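Local coordinates for protein calmodulin binding transcription activator 1 (Homo sapiens, PDB 2CXK) that activates transcription and probably binds specific double-stranded DNA sequences, and whose immunoglobulin-like TIG (IPT) domain forms this chain, at the interface of chains A and B. Residues are numbered along the deposited sequence; one frame, centred on the assembly and turned at random. Chains: chain A/B, calmodulin binding transcription activator 1.

The interface of chains A and B. Residues chain A 14, 24, 26; chain B 11-13, 26.
Strand 24-28 of one TIG domain, an immunoglobulin-like fold, meets strand 11-13 of its two-fold mate where A:Lys24 and A:Leu26 face B:Asp11, B:Tyr12 and B:Ser13. A:Lys24 leaves its strand with CG anti to the backbone N (chi1 175°), runs extended and bends at chi3, which brings its ammonium NZ to strand 11-13 of chain B. There A:Lys24 NZ forms a salt bridge with the carboxylate OD1 of B:Asp11 (2.7 Å), approaching on the syn lone pair. A:Lys24 NZ also donates to the backbone O of B:Tyr12 (3.0 Å), with a C=O...N angle of 157°, and a water joins the same two atoms. A long, flexible base suits this double task. B:Asp11 OD1 also accepts a hydrogen bond from the backbone N of B:Tyr12 (2.9 Å), on the anti side and slightly out of the carboxylate plane, which probably helps to hold the carboxylate in place for the lysine. A methionine in place of A:Lys24 would probably leave the B:Asp11 carboxylate without its counter-charge and the B:Tyr12 carbonyl without this donor. Alongside the polar group, branched A:Leu26 sets CG 3.7 Å from CB of B:Ser13, while its CD2 lies beside the B:Asp11 carboxyl group. The small side chain of B:Ser13 probably lets the leucine come this close, and its hydroxyl OG reaches A:Lys24 O through a second water. A:Pro14, after a cis peptide bond, borders that hydroxyl. The pairing may not be the biological one; in it, strands 24-28 and 11-13 of the two domains face each other, and the two-fold repeats the patch with chains exchanged.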
ATOM      1  N   PRO A  14      -2.165   4.423  -1.011  1.00 13.32           N
ATOM      2  CA  PRO A  14      -2.052   5.296  -2.183  1.00 12.50           C
ATOM      3  C   PRO A  14      -1.195   6.496  -1.816  1.00 13.16           C
ATOM      4  O   PRO A  14      -0.824   6.659  -0.656  1.00 13.12           O
ATOM      5  CB  PRO A  14      -3.498   5.697  -2.450  1.00 12.15           C
ATOM      6  CG  PRO A  14      -4.055   5.803  -1.062  1.00 11.42           C
ATOM      7  CD  PRO A  14      -3.489   4.570  -0.378  1.00 12.35           C
ATOM      8  N   LYS A  24      -7.045   4.321   4.043  1.00  9.98           N
ATOM      9  CA  LYS A  24      -5.949   3.481   4.510  1.00 10.07           C
ATOM     10  C   LYS A  24      -4.704   3.722   3.655  1.00  8.80           C
ATOM     11  O   LYS A  24      -4.779   3.797   2.426  1.00 10.09           O
ATOM     12  CB  LYS A  24      -6.313   1.994   4.419  1.00 10.27           C
ATOM     13  CG  LYS A  24      -5.147   1.084   4.780  1.00 12.57           C
ATOM     14  CD  LYS A  24      -5.528  -0.370   4.662  1.00 15.46           C
ATOM     15  CE  LYS A  24      -5.853  -0.728   3.223  1.00 15.89           C
ATOM     16  NZ  LYS A  24      -6.421  -2.095   3.142  1.00 18.30           N
ATOM     17  N   LEU A  26      -0.651   2.294   3.212  1.00  7.64           N
ATOM     18  CA  LEU A  26       0.360   1.321   3.612  1.00  8.33           C
ATOM     19  C   LEU A  26       1.686   2.013   3.343  1.00  7.87           C
ATOM     20  O   LEU A  26       1.841   2.679   2.322  1.00  8.36           O
ATOM     21  CB  LEU A  26       0.254   0.035   2.780  1.00  6.99           C
ATOM     22  CG  LEU A  26      -1.002  -0.799   3.031  1.00  8.56           C
ATOM     23  CD1 LEU A  26      -0.932  -2.098   2.244  1.00 10.89           C
ATOM     24  CD2 LEU A  26      -1.124  -1.100   4.530  1.00 11.17           C
TER
ATOM     25  N   ASP B  11      -2.486  -7.612   3.480  1.00 11.56           N
ATOM     26  CA  ASP B  11      -3.095  -6.306   3.223  1.00 12.04           C
ATOM     27  C   ASP B  11      -2.785  -5.884   1.798  1.00 11.45           C
ATOM     28  O   ASP B  11      -1.944  -6.483   1.131  1.00 11.27           O
ATOM     29  CB  ASP B  11      -2.554  -5.247   4.191  1.00 13.12           C
ATOM     30  CG  ASP B  11      -3.623  -4.265   4.639  1.00 17.45           C
ATOM     31  OD1 ASP B  11      -4.542  -3.974   3.842  1.00 15.02           O
ATOM     32  OD2 ASP B  11      -3.542  -3.783   5.788  1.00 19.53           O
ATOM     33  N   TYR B  12      -3.468  -4.848   1.330  1.00 10.49           N
ATOM     34  CA  TYR B  12      -3.240  -4.329  -0.008  1.00 10.43           C
ATOM     35  C   TYR B  12      -3.866  -2.948  -0.083  1.00  9.68           C
ATOM     36  O   TYR B  12      -4.846  -2.670   0.603  1.00 10.34           O
ATOM     37  CB  TYR B  12      -3.818  -5.276  -1.064  1.00  9.29           C
ATOM     38  CG  TYR B  12      -5.289  -5.595  -0.930  1.00 11.41           C
ATOM     39  CD1 TYR B  12      -6.213  -5.085  -1.842  1.00 12.58           C
ATOM     40  CD2 TYR B  12      -5.751  -6.452   0.069  1.00  8.33           C
ATOM     41  CE1 TYR B  12      -7.564  -5.426  -1.771  1.00 13.40           C
ATOM     42  CE2 TYR B  12      -7.104  -6.803   0.152  1.00 10.22           C
ATOM     43  CZ  TYR B  12      -8.000  -6.289  -0.775  1.00 13.39           C
ATOM     44  OH  TYR B  12      -9.326  -6.670  -0.734  1.00 15.90           O
ATOM     45  N   SER B  13      -3.291  -2.083  -0.907  1.00 11.20           N
ATOM     46  CA  SER B  13      -3.777  -0.722  -0.999  1.00 11.87           C
ATOM     47  C   SER B  13      -3.312  -0.052  -2.282  1.00 11.69           C
ATOM     48  O   SER B  13      -2.152  -0.184  -2.672  1.00 12.42           O
ATOM     49  CB  SER B  13      -3.256   0.057   0.209  1.00 13.85           C
ATOM     50  OG  SER B  13      -3.614   1.421   0.140  1.00 19.13           O
ATOM     51  N   LEU B  26      -0.053  -1.928  -3.804  1.00  9.78           N
ATOM     52  CA  LEU B  26       0.931  -2.653  -3.016  1.00  7.84           C
ATOM     53  C   LEU B  26       0.170  -3.805  -2.386  1.00  8.32           C
ATOM     54  O   LEU B  26      -0.939  -3.620  -1.898  1.00 10.31           O
ATOM     55  CB  LEU B  26       1.536  -1.771  -1.909  1.00  7.60           C
ATOM     56  CG  LEU B  26       2.406  -0.595  -2.363  1.00  8.97           C
ATOM     57  CD1 LEU B  26       2.982   0.082  -1.134  1.00 11.50           C
ATOM     58  CD2 LEU B  26       3.540  -1.073  -3.289  1.00 11.15           C
TER
HETATM   59  O   HOH W   1      -6.229   2.557   0.600  1.00 17.71           O
HETATM   60  O   HOH W   2      -7.735  -3.536   1.421  1.00 34.24           O